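Local coordinates for protein octaprenyl-diphosphate synthase (Bacteroides thetaiotaomicron, PDB 3RMG) that probably acts as a Mg2+-dependent prenyltransferase of trans-isoprenoid chain elongation, adding isoprene units to an allylic diphosphate, at residues A[12-17]-A[56-60]; A[19-24]-A[70-74]; A[65-69]-A[187-191]; A[212-216]-A[287-291]; A[295-299]-A[315-319]. The contacts are given in a common frame with arbitrary orientation. Residue numbers count along the deposited sequence, not the author numbering.

Contact 1 of 5, residues A[12-17]-A[56-60]; sequences PIEAEL and LLVAR
The first turn of helix 14-23, with P12 and I13 just ahead of it, meets the later turns of helix 50-62; I13, the N-cap residue, faces L56 at a CA-CA distance of 6.8 Å. I13 adopts phi/psi -126/16, and its O receives L17 N at 2.8 Å; 353 Å² is buried. L56 (chi1 m, chi2 t) points toward the partner: its CB lies 4.0 Å from I13 CD1, while its CD1 sits 3.8 Å from L17 CD2 and 3.9 Å from E16 C. L57, on the flank, brings CD2 to 4.0 Å from I13 CG2. One turn after L56, R60 folds back with chi1 to chi3 all m. Its NH1 donates to P12 O at 2.7 Å, with the acceptor near the guanidinium plane, and makes a longer salt bridge to E16 OE1 at 3.5 Å; E16 reaches it through chi1 p and chi2 m. The arginine thus ties down the carbonyl just ahead of the N-cap, beside a leucine-isoleucine core: an N-terminal helix of the all-alpha isoprenoid synthase fold packs by its start. P12, L57 and R60 also touch helix 309-323, V58 packs on helix 174-188, and L56 and A59 on helix 67-90.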
# COMPACT_ATOMS: atom_id res chain seq x y z
N PRO A 12 -8.12 -32.57 -7.38
CA PRO A 12 -6.93 -32.96 -6.62
C PRO A 12 -6.56 -31.93 -5.56
O PRO A 12 -5.76 -32.23 -4.66
CB PRO A 12 -5.83 -33.04 -7.69
CG PRO A 12 -6.56 -33.07 -9.01
CD PRO A 12 -7.82 -32.28 -8.78
N ILE A 13 -7.15 -30.74 -5.65
CA ILE A 13 -6.83 -29.66 -4.71
C ILE A 13 -8.09 -29.12 -4.05
O ILE A 13 -8.09 -28.05 -3.43
CB ILE A 13 -6.04 -28.52 -5.38
CG1 ILE A 13 -6.71 -28.11 -6.69
CG2 ILE A 13 -4.65 -28.97 -5.68
CD1 ILE A 13 -6.32 -26.73 -7.17
N GLU A 14 -9.16 -29.89 -4.17
CA GLU A 14 -10.48 -29.54 -3.66
C GLU A 14 -10.47 -29.02 -2.21
O GLU A 14 -11.09 -27.99 -1.91
CB GLU A 14 -11.37 -30.77 -3.77
CG GLU A 14 -12.88 -30.51 -3.92
CD GLU A 14 -13.70 -31.80 -3.84
OE1 GLU A 14 -13.28 -32.83 -4.44
OE2 GLU A 14 -14.75 -31.81 -3.17
N ALA A 15 -9.80 -29.74 -1.32
CA ALA A 15 -9.82 -29.42 0.11
C ALA A 15 -9.02 -28.16 0.40
O ALA A 15 -9.45 -27.32 1.19
CB ALA A 15 -9.30 -30.62 0.96
N GLU A 16 -7.86 -28.05 -0.23
CA GLU A 16 -7.00 -26.88 -0.02
C GLU A 16 -7.58 -25.64 -0.71
O GLU A 16 -7.38 -24.52 -0.25
CB GLU A 16 -5.55 -27.15 -0.43
CG GLU A 16 -5.39 -28.06 -1.61
CD GLU A 16 -5.43 -29.54 -1.25
OE1 GLU A 16 -4.43 -30.08 -0.71
OE2 GLU A 16 -6.47 -30.17 -1.54
N LEU A 17 -8.34 -25.84 -1.78
CA LEU A 17 -9.12 -24.76 -2.35
C LEU A 17 -10.13 -24.19 -1.37
O LEU A 17 -10.41 -22.99 -1.37
CB LEU A 17 -9.85 -25.23 -3.60
CG LEU A 17 -9.18 -24.83 -4.91
CD1 LEU A 17 -9.96 -25.40 -6.07
CD2 LEU A 17 -9.05 -23.31 -5.01
N LEU A 56 -1.70 -23.62 -5.64
CA LEU A 56 -1.96 -24.93 -5.05
C LEU A 56 -1.38 -26.04 -5.91
O LEU A 56 -0.68 -26.92 -5.39
CB LEU A 56 -3.46 -25.14 -4.81
CG LEU A 56 -4.08 -24.03 -3.94
CD1 LEU A 56 -5.56 -24.21 -3.76
CD2 LEU A 56 -3.39 -23.96 -2.58
N LEU A 57 -1.64 -26.01 -7.22
CA LEU A 57 -1.11 -27.08 -8.08
C LEU A 57 0.42 -27.14 -8.03
O LEU A 57 0.99 -28.23 -7.88
CB LEU A 57 -1.61 -26.99 -9.52
CG LEU A 57 -3.11 -27.22 -9.79
CD1 LEU A 57 -3.45 -26.87 -11.19
CD2 LEU A 57 -3.54 -28.65 -9.49
N VAL A 58 1.09 -25.99 -8.14
CA VAL A 58 2.58 -25.98 -8.14
C VAL A 58 3.14 -26.56 -6.84
O VAL A 58 4.10 -27.31 -6.86
CB VAL A 58 3.16 -24.55 -8.36
CG1 VAL A 58 4.66 -24.48 -7.98
CG2 VAL A 58 2.98 -24.14 -9.78
N ALA A 59 2.54 -26.20 -5.71
CA ALA A 59 3.02 -26.71 -4.43
C ALA A 59 2.87 -28.22 -4.38
O ALA A 59 3.76 -28.95 -3.90
CB ALA A 59 2.28 -26.05 -3.26
N ARG A 60 1.75 -28.71 -4.91
CA ARG A 60 1.47 -30.14 -4.93
C ARG A 60 2.42 -30.90 -5.87
O ARG A 60 2.57 -32.12 -5.74
CB ARG A 60 0.00 -30.42 -5.26
CG ARG A 60 -0.95 -30.14 -4.08
CD ARG A 60 -0.84 -31.17 -2.95
NE ARG A 60 -1.14 -32.51 -3.44
CZ ARG A 60 -2.38 -32.97 -3.61
NH1 ARG A 60 -3.43 -32.21 -3.31
NH2 ARG A 60 -2.57 -34.20 -4.08

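Contact 2 of 5, residues A[19-24]-A[70-74]; sequences DFKALF and LHAAV
Helix 14-23 crosses the start of helix 67-90 obliquely: the short axes approach to 9.5 Å with N-to-C directions 56° apart (signed crossing -56°). F20 CA lies 5.5 Å from L70 CA and F24 CA 5.6 Å from V74 CA, so residues spaced by one turn face each other, and 416 Å² is buried. D19, at the exposed margin, contributes its methylene, CB standing 3.8 Å from L70 CD1. F20 (chi1 t) lays its ring against A73 and V74: CD1 is 3.8 Å from A73 CB, CE1 is 3.8 Å from both V74 N and V74 CG2, and CB is 4.0 Å from L70 CD2. L70 O and V74 N lie at the edge of that ring. L23 (chi1 t, chi2 p) has its CA-to-CB bond toward the partner. Its CD2 reaches L70 CB at 3.5 Å and sits over one face of the H71 imidazole, a CH-pi contact of 3.7 Å from CD2 to the H71 ring centroid; its CG lies 4.0 Å from V74 CG2. F24 (chi1 t) closes the row with CD1 3.9 Å from V74 CG1, which meets the ring edge. Between these segments of the all-alpha isoprenoid synthase fold the contact rests on shape fit and burial of apolar groups; H71 can offer its ring face to L23 because its ND1 is hydrogen-bonded to H125 ND1 on helix 102-128.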
# COMPACT_ATOMS: atom_id res chain seq x y z
N ASP A 19 -9.80 -24.38 1.93
CA ASP A 19 -9.01 -23.73 2.96
C ASP A 19 -8.54 -22.37 2.48
O ASP A 19 -8.47 -21.42 3.25
CB ASP A 19 -7.82 -24.60 3.34
CG ASP A 19 -8.23 -25.90 3.98
OD1 ASP A 19 -9.43 -26.03 4.30
OD2 ASP A 19 -7.37 -26.79 4.17
N PHE A 20 -8.22 -22.25 1.20
CA PHE A 20 -7.77 -20.98 0.70
C PHE A 20 -8.89 -19.95 0.68
O PHE A 20 -8.66 -18.76 0.90
CB PHE A 20 -7.23 -21.07 -0.72
CG PHE A 20 -7.29 -19.77 -1.44
CD1 PHE A 20 -6.26 -18.84 -1.31
CD2 PHE A 20 -8.41 -19.42 -2.17
CE1 PHE A 20 -6.32 -17.61 -1.96
CE2 PHE A 20 -8.50 -18.19 -2.82
CZ PHE A 20 -7.45 -17.27 -2.71
N LYS A 21 -10.10 -20.42 0.36
CA LYS A 21 -11.25 -19.53 0.22
C LYS A 21 -11.66 -18.96 1.58
O LYS A 21 -12.00 -17.78 1.69
CB LYS A 21 -12.42 -20.26 -0.42
CG LYS A 21 -13.11 -19.48 -1.52
CD LYS A 21 -13.45 -20.39 -2.69
CE LYS A 21 -13.74 -19.60 -3.96
NZ LYS A 21 -15.08 -18.95 -3.95
N ALA A 22 -11.61 -19.81 2.60
CA ALA A 22 -11.85 -19.40 3.98
C ALA A 22 -10.82 -18.37 4.41
O ALA A 22 -11.16 -17.30 4.89
CB ALA A 22 -11.80 -20.61 4.91
N LEU A 23 -9.54 -18.72 4.24
CA LEU A 23 -8.44 -17.88 4.69
C LEU A 23 -8.42 -16.53 3.99
O LEU A 23 -7.84 -15.57 4.50
CB LEU A 23 -7.12 -18.60 4.45
CG LEU A 23 -5.91 -17.91 5.07
CD1 LEU A 23 -6.09 -17.76 6.59
CD2 LEU A 23 -4.65 -18.68 4.74
N PHE A 24 -9.06 -16.47 2.83
CA PHE A 24 -9.07 -15.27 2.01
C PHE A 24 -10.06 -14.24 2.58
O PHE A 24 -9.99 -13.06 2.24
CB PHE A 24 -9.45 -15.64 0.57
CG PHE A 24 -9.27 -14.53 -0.42
CD1 PHE A 24 -8.07 -13.85 -0.51
CD2 PHE A 24 -10.30 -14.20 -1.29
CE1 PHE A 24 -7.90 -12.83 -1.44
CE2 PHE A 24 -10.14 -13.19 -2.22
CZ PHE A 24 -8.94 -12.50 -2.29
N LEU A 70 -1.11 -21.39 1.62
CA LEU A 70 -2.35 -20.62 1.67
C LEU A 70 -2.13 -19.14 1.94
O LEU A 70 -2.76 -18.30 1.28
CB LEU A 70 -3.32 -21.20 2.71
CG LEU A 70 -3.53 -22.71 2.54
CD1 LEU A 70 -4.24 -23.30 3.76
CD2 LEU A 70 -4.29 -22.98 1.26
N HIS A 71 -1.25 -18.78 2.88
CA HIS A 71 -1.01 -17.35 3.15
C HIS A 71 -0.35 -16.67 1.94
O HIS A 71 -0.72 -15.56 1.56
CB HIS A 71 -0.21 -17.12 4.43
CG HIS A 71 -1.03 -17.25 5.67
ND1 HIS A 71 -2.08 -16.40 5.96
CD2 HIS A 71 -0.98 -18.14 6.70
CE1 HIS A 71 -2.63 -16.75 7.11
NE2 HIS A 71 -1.98 -17.80 7.58
N ALA A 72 0.61 -17.35 1.32
CA ALA A 72 1.19 -16.85 0.08
C ALA A 72 0.10 -16.52 -0.94
O ALA A 72 0.05 -15.42 -1.48
CB ALA A 72 2.16 -17.85 -0.50
N ALA A 73 -0.78 -17.48 -1.19
CA ALA A 73 -1.82 -17.31 -2.19
C ALA A 73 -2.74 -16.14 -1.85
O ALA A 73 -3.06 -15.32 -2.71
CB ALA A 73 -2.61 -18.61 -2.35
N VAL A 74 -3.16 -16.07 -0.59
CA VAL A 74 -3.93 -14.93 -0.12
C VAL A 74 -3.14 -13.62 -0.31
O VAL A 74 -3.64 -12.64 -0.88
CB VAL A 74 -4.31 -15.11 1.35
CG1 VAL A 74 -5.05 -13.87 1.89
CG2 VAL A 74 -5.17 -16.36 1.49

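Contact 3 of 5, residues A[65-69]-A[187-191]; sequences VTPAT and LSVQV
Side-chain hydroxyls and a carbonyl, rather than a greasy interface, join these segments. T69 OG1 donates to S188 OG at 2.7 Å, and T66 OG1 bonds weakly to S188 O at 3.4 Å. S188 OG is in turn hydrogen-bonded to A185 O, within its own helix. T66 is the N-cap of helix 67-90, extended at phi/psi -104/169 with chi1 p. Its OG1 accepts a weak bond from T69 N (3.4 Å), and T66 N donates to T69 OG1 at 3.3 Å, completing a capping box; T69 takes chi1 m. T69 and S188 stand closest in the backbone, 5.1 Å between CA atoms, with T66 CA 6.9 Å from V189 CA. S188 (chi1 p) is the residue most covered, its CB 4.0 Å from A68 C; V189 CG1 lies 4.1 Å from T69 OG1 and also packs on A59 of helix 50-62. Just after helix 174-188, Q190 is left-handed at 62/45, and its N bonds to L187 O at 2.9 Å. Only 183 Å² is buried. The capping box thus starts the long helix that, in the isoprenoid synthase fold, carries the first aspartate-rich motif near its far end, and the same threonines anchor it to the C-terminal end region of helix 174-188.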
# COMPACT_ATOMS: atom_id res chain seq x y z
N VAL A 65 0.28 -29.13 0.61
CA VAL A 65 0.03 -27.72 0.83
C VAL A 65 0.12 -27.42 2.32
O VAL A 65 -0.52 -28.08 3.14
CB VAL A 65 -1.39 -27.39 0.37
CG1 VAL A 65 -1.88 -26.09 1.00
CG2 VAL A 65 -1.46 -27.37 -1.15
N THR A 66 0.92 -26.41 2.67
CA THR A 66 1.06 -25.99 4.06
C THR A 66 0.29 -24.69 4.25
O THR A 66 -0.15 -24.07 3.29
CB THR A 66 2.53 -25.73 4.44
OG1 THR A 66 2.98 -24.54 3.78
CG2 THR A 66 3.41 -26.89 4.01
N PRO A 67 0.13 -24.27 5.51
CA PRO A 67 -0.54 -23.00 5.81
C PRO A 67 0.23 -21.82 5.21
O PRO A 67 -0.37 -20.79 4.88
CB PRO A 67 -0.53 -22.94 7.34
CG PRO A 67 -0.25 -24.34 7.81
CD PRO A 67 0.58 -24.96 6.73
N ALA A 68 1.54 -21.97 5.04
CA ALA A 68 2.34 -20.97 4.32
C ALA A 68 1.92 -20.83 2.85
O ALA A 68 1.93 -19.72 2.31
CB ALA A 68 3.84 -21.31 4.42
N THR A 69 1.55 -21.94 2.22
CA THR A 69 1.10 -21.92 0.83
C THR A 69 -0.17 -21.11 0.72
O THR A 69 -0.30 -20.25 -0.14
CB THR A 69 0.80 -23.34 0.31
OG1 THR A 69 1.93 -24.18 0.51
CG2 THR A 69 0.47 -23.31 -1.16
N LEU A 187 8.64 -21.99 -2.82
CA LEU A 187 9.22 -21.58 -1.55
C LEU A 187 8.39 -22.08 -0.35
O LEU A 187 8.96 -22.48 0.67
CB LEU A 187 9.35 -20.07 -1.49
CG LEU A 187 10.35 -19.44 -2.46
CD1 LEU A 187 10.06 -17.94 -2.62
CD2 LEU A 187 11.78 -19.70 -2.05
N SER A 188 7.07 -22.08 -0.49
CA SER A 188 6.19 -22.42 0.63
C SER A 188 6.30 -23.87 1.08
O SER A 188 5.94 -24.19 2.21
CB SER A 188 4.73 -22.11 0.30
OG SER A 188 4.16 -23.11 -0.54
N VAL A 189 6.79 -24.74 0.20
CA VAL A 189 7.00 -26.15 0.53
C VAL A 189 8.50 -26.42 0.62
O VAL A 189 8.93 -27.56 0.72
CB VAL A 189 6.32 -27.11 -0.50
CG1 VAL A 189 4.80 -26.93 -0.49
CG2 VAL A 189 6.84 -26.88 -1.91
N GLN A 190 9.28 -25.36 0.57
CA GLN A 190 10.69 -25.43 0.93
C GLN A 190 11.53 -26.35 0.06
O GLN A 190 12.34 -27.12 0.57
CB GLN A 190 10.83 -25.87 2.39
CG GLN A 190 10.07 -24.99 3.35
CD GLN A 190 10.36 -25.33 4.79
OE1 GLN A 190 10.50 -26.50 5.15
NE2 GLN A 190 10.47 -24.31 5.63
N VAL A 191 11.37 -26.27 -1.26
CA VAL A 191 12.23 -27.04 -2.15
C VAL A 191 13.45 -26.21 -2.56
O VAL A 191 13.57 -25.04 -2.20
CB VAL A 191 11.46 -27.56 -3.36
CG1 VAL A 191 10.43 -28.59 -2.91
CG2 VAL A 191 10.77 -26.41 -4.09

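Contact 4 of 5, residues A[212-216]-A[287-291]; sequences IKDDI and ACRTI
Within the all-alpha isoprenoid synthase fold, helices 193-217 and 283-302 pack nearly antiparallel, their short axes 10.1 Å apart at 164° (signed crossing -164°). I212 and I291 face each other at 6.9 Å between CA atoms. The three isoleucines I212, I216 and I291 share one rotamer, chi1 m and chi2 t, so each chain is extended through chi2 to its CD1. I216 CD1 enters the space between A287 CB (3.5 Å), I291 CD1 (4.0 Å) and C288 SG (4.1 Å). I212 CD1 runs alongside T290 CG2 at 3.9 Å. K213, with chi1 at -94°, sets CG 3.7 Å from I291 CD1, and chi2 m and chi3 p fold the rest of its chain. T290 (chi1 m) turns its OG1 back to Y286 O. D214 and D215 take no part in this packing; their DDxxD sequence is the family's second aspartate-rich motif, which in relatives binds Mg2+ and diphosphate. The 285 Å² interface is hydrophobic, and its tightest point is I212 CG2 against I291 CG1, 3.3 Å apart.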
# COMPACT_ATOMS: atom_id res chain seq x y z
N ILE A 212 -1.83 -12.40 -23.17
CA ILE A 212 -2.05 -12.32 -24.60
C ILE A 212 -3.47 -12.75 -24.95
O ILE A 212 -4.13 -12.12 -25.78
CB ILE A 212 -1.04 -13.18 -25.36
CG1 ILE A 212 0.36 -12.56 -25.29
CG2 ILE A 212 -1.44 -13.31 -26.80
CD1 ILE A 212 1.46 -13.49 -25.87
N LYS A 213 -3.94 -13.82 -24.31
CA LYS A 213 -5.33 -14.24 -24.47
C LYS A 213 -6.30 -13.09 -24.21
O LYS A 213 -7.20 -12.83 -25.00
CB LYS A 213 -5.67 -15.40 -23.53
CG LYS A 213 -5.52 -16.77 -24.16
CD LYS A 213 -6.77 -17.18 -24.92
CE LYS A 213 -6.83 -16.53 -26.30
NZ LYS A 213 -7.87 -17.14 -27.17
N ASP A 214 -6.11 -12.40 -23.08
CA ASP A 214 -6.94 -11.27 -22.73
C ASP A 214 -6.87 -10.14 -23.74
O ASP A 214 -7.88 -9.50 -24.01
CB ASP A 214 -6.55 -10.73 -21.36
CG ASP A 214 -7.52 -11.14 -20.28
OD1 ASP A 214 -8.50 -11.84 -20.60
OD2 ASP A 214 -7.31 -10.74 -19.11
N ASP A 215 -5.68 -9.87 -24.27
CA ASP A 215 -5.51 -8.78 -25.23
C ASP A 215 -6.30 -9.06 -26.51
O ASP A 215 -6.85 -8.14 -27.12
CB ASP A 215 -4.03 -8.59 -25.56
CG ASP A 215 -3.24 -7.97 -24.43
OD1 ASP A 215 -3.86 -7.56 -23.42
OD2 ASP A 215 -2.00 -7.89 -24.54
N ILE A 216 -6.37 -10.32 -26.90
CA ILE A 216 -7.14 -10.72 -28.07
C ILE A 216 -8.64 -10.45 -27.87
O ILE A 216 -9.30 -9.90 -28.74
CB ILE A 216 -6.91 -12.19 -28.40
CG1 ILE A 216 -5.58 -12.36 -29.13
CG2 ILE A 216 -8.07 -12.74 -29.23
CD1 ILE A 216 -5.06 -13.79 -29.15
N ALA A 287 -1.20 -13.75 -32.93
CA ALA A 287 -1.21 -13.67 -31.48
C ALA A 287 -1.47 -15.08 -30.94
O ALA A 287 -0.79 -15.53 -30.01
CB ALA A 287 -2.28 -12.70 -31.02
N CYS A 288 -2.44 -15.77 -31.55
CA CYS A 288 -2.70 -17.19 -31.28
C CYS A 288 -1.49 -18.11 -31.53
O CYS A 288 -1.27 -19.06 -30.78
CB CYS A 288 -3.91 -17.68 -32.07
SG CYS A 288 -5.50 -17.28 -31.31
N ARG A 289 -0.72 -17.84 -32.57
CA ARG A 289 0.49 -18.64 -32.82
C ARG A 289 1.54 -18.41 -31.73
O ARG A 289 2.26 -19.32 -31.34
CB ARG A 289 1.06 -18.36 -34.21
CG ARG A 289 0.74 -19.44 -35.23
CD ARG A 289 0.49 -18.87 -36.61
NE ARG A 289 1.50 -17.88 -37.01
CZ ARG A 289 1.24 -16.85 -37.82
NH1 ARG A 289 0.01 -16.67 -38.29
NH2 ARG A 289 2.20 -15.99 -38.14
N THR A 290 1.63 -17.19 -31.24
CA THR A 290 2.57 -16.85 -30.19
C THR A 290 2.20 -17.54 -28.86
O THR A 290 3.05 -18.14 -28.19
CB THR A 290 2.64 -15.33 -30.02
OG1 THR A 290 3.13 -14.76 -31.24
CG2 THR A 290 3.55 -14.93 -28.87
N ILE A 291 0.92 -17.45 -28.50
CA ILE A 291 0.39 -18.18 -27.35
C ILE A 291 0.81 -19.65 -27.41
O ILE A 291 1.25 -20.22 -26.41
CB ILE A 291 -1.14 -18.06 -27.28
CG1 ILE A 291 -1.54 -16.65 -26.85
CG2 ILE A 291 -1.74 -19.08 -26.31
CD1 ILE A 291 -3.03 -16.40 -26.93

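Contact 5 of 5, residues A[295-299]-A[315-319]; sequences KKKAF and RTYLD
Helices 283-302 and 309-323 form an antiparallel helical hairpin, the short axes 176° apart in direction and 11.1 Å apart at closest approach. K295 stands opposite L318 (7.3 Å between CA atoms) and F299 opposite R315 (7.2 Å), so the register runs in opposite senses along the two helices; 290 Å² is buried. Apolar packing centres on L318 (chi1 t, chi2 p), which points toward the partner. Its CD2 presses on A298 CB at 3.3 Å and lies 4.0 Å from F299 CE2, while its CG meets the aliphatic part of K295 at K295 CG, 4.0 Å away. The small A298 permits this closeness. Aromatic contact comes from F299, whose chi1 m swings the ring toward the other helix: CZ lies 3.9 Å from R315 O, which sits at the ring edge, and 4.2 Å from R315 CB. The charged interaction is a salt bridge between K295 NZ and D319 OD2 at 2.6 Å, with K295 extended all t. Its hydrogen bond is weak, and OD2 is placed with less certainty. R315 NH2 forms its own salt bridge with D307 in the connection between the two helices. Helix 193-217 packs on the hairpin through Y205 on A298 and I206 on L318; Y317 leans on helix 50-62, where its OH bonds to M50 O, and T316 rests on helix 5-10.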
# COMPACT_ATOMS: atom_id res chain seq x y z
N LYS A 295 2.95 -21.78 -24.75
CA LYS A 295 2.31 -22.96 -24.19
C LYS A 295 3.22 -24.16 -24.37
O LYS A 295 3.35 -24.99 -23.47
CB LYS A 295 0.99 -23.22 -24.90
CG LYS A 295 0.13 -24.28 -24.26
CD LYS A 295 -1.14 -24.44 -25.06
CE LYS A 295 -1.97 -25.61 -24.57
NZ LYS A 295 -2.94 -26.06 -25.61
N LYS A 296 3.86 -24.25 -25.53
CA LYS A 296 4.76 -25.37 -25.76
C LYS A 296 6.00 -25.22 -24.88
O LYS A 296 6.51 -26.21 -24.35
CB LYS A 296 5.17 -25.45 -27.24
CG LYS A 296 6.23 -26.50 -27.53
CD LYS A 296 6.88 -26.26 -28.88
CE LYS A 296 8.25 -26.92 -29.00
NZ LYS A 296 8.17 -28.41 -28.98
N LYS A 297 6.48 -24.00 -24.70
CA LYS A 297 7.60 -23.78 -23.80
C LYS A 297 7.24 -24.28 -22.40
O LYS A 297 8.06 -24.90 -21.71
CB LYS A 297 7.97 -22.30 -23.76
CG LYS A 297 8.76 -21.81 -24.99
CD LYS A 297 9.16 -20.35 -24.78
CE LYS A 297 9.22 -19.57 -26.09
NZ LYS A 297 10.46 -19.86 -26.84
N ALA A 298 5.99 -24.04 -22.01
CA ALA A 298 5.52 -24.46 -20.70
C ALA A 298 5.42 -25.98 -20.60
O ALA A 298 5.86 -26.55 -19.60
CB ALA A 298 4.17 -23.81 -20.39
N PHE A 299 4.84 -26.62 -21.62
CA PHE A 299 4.72 -28.07 -21.65
C PHE A 299 6.09 -28.75 -21.63
O PHE A 299 6.32 -29.71 -20.90
CB PHE A 299 3.93 -28.52 -22.89
CG PHE A 299 2.43 -28.45 -22.72
CD1 PHE A 299 1.59 -29.13 -23.57
CD2 PHE A 299 1.88 -27.72 -21.69
CE1 PHE A 299 0.21 -29.07 -23.41
CE2 PHE A 299 0.51 -27.66 -21.51
CZ PHE A 299 -0.33 -28.33 -22.38
N ARG A 315 -1.38 -29.39 -16.99
CA ARG A 315 -1.54 -29.38 -18.42
C ARG A 315 -2.96 -28.98 -18.80
O ARG A 315 -3.15 -28.19 -19.71
CB ARG A 315 -1.14 -30.72 -19.06
CG ARG A 315 0.33 -31.04 -18.88
CD ARG A 315 0.81 -32.11 -19.84
NE ARG A 315 -0.05 -33.29 -19.87
CZ ARG A 315 -0.04 -34.26 -18.95
NH1 ARG A 315 -0.84 -35.30 -19.10
NH2 ARG A 315 0.76 -34.19 -17.90
N THR A 316 -3.96 -29.50 -18.09
CA THR A 316 -5.36 -29.15 -18.35
C THR A 316 -5.63 -27.68 -18.01
O THR A 316 -6.32 -26.98 -18.73
CB THR A 316 -6.34 -30.04 -17.54
OG1 THR A 316 -5.99 -31.41 -17.70
CG2 THR A 316 -7.77 -29.84 -18.02
N TYR A 317 -5.11 -27.21 -16.89
CA TYR A 317 -5.18 -25.79 -16.56
C TYR A 317 -4.68 -24.95 -17.75
O TYR A 317 -5.32 -24.00 -18.17
CB TYR A 317 -4.30 -25.55 -15.35
CG TYR A 317 -4.23 -24.13 -14.83
CD1 TYR A 317 -5.06 -23.72 -13.78
CD2 TYR A 317 -3.31 -23.23 -15.33
CE1 TYR A 317 -4.98 -22.43 -13.27
CE2 TYR A 317 -3.22 -21.94 -14.83
CZ TYR A 317 -4.05 -21.55 -13.80
OH TYR A 317 -3.96 -20.27 -13.30
N LEU A 318 -3.52 -25.30 -18.28
CA LEU A 318 -2.91 -24.48 -19.31
C LEU A 318 -3.69 -24.58 -20.62
O LEU A 318 -3.83 -23.59 -21.33
CB LEU A 318 -1.42 -24.80 -19.46
CG LEU A 318 -0.60 -23.87 -20.38
CD1 LEU A 318 -1.04 -22.42 -20.26
CD2 LEU A 318 0.89 -23.98 -20.09
N ASP A 319 -4.24 -25.76 -20.92
CA ASP A 319 -5.11 -25.91 -22.09
C ASP A 319 -6.36 -25.05 -21.96
O ASP A 319 -6.85 -24.49 -22.93
CB ASP A 319 -5.52 -27.36 -22.28
CG ASP A 319 -4.45 -28.19 -22.97
OD1 ASP A 319 -4.46 -29.42 -22.80
OD2 ASP A 319 -3.61 -27.61 -23.69

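How the contacts relate
Contacts 1, 2 and 3 form a cluster, their centres 11 to 12 Å apart, around the turn between helices 50-62 and 67-90. Contacts 1 and 2 share helix 14-23, and contacts 2 and 3 share helix 67-90. L70 bridges the first two by packing on L56, and V65 touches both E16 and R60. Along the chain, contact 2 interleaves with contacts 1 and 3. Contacts 4 and 5 follow, their centres 14 Å apart, and share helix 283-302; contact 4 lies on the opposite side of the chain's centre from contacts 2 and 3. Contact 5 comes to about 4 Å from contact 1 between nearest atoms: helix 309-323 runs past helix 50-62 and ties the two groups into one all-alpha bundle.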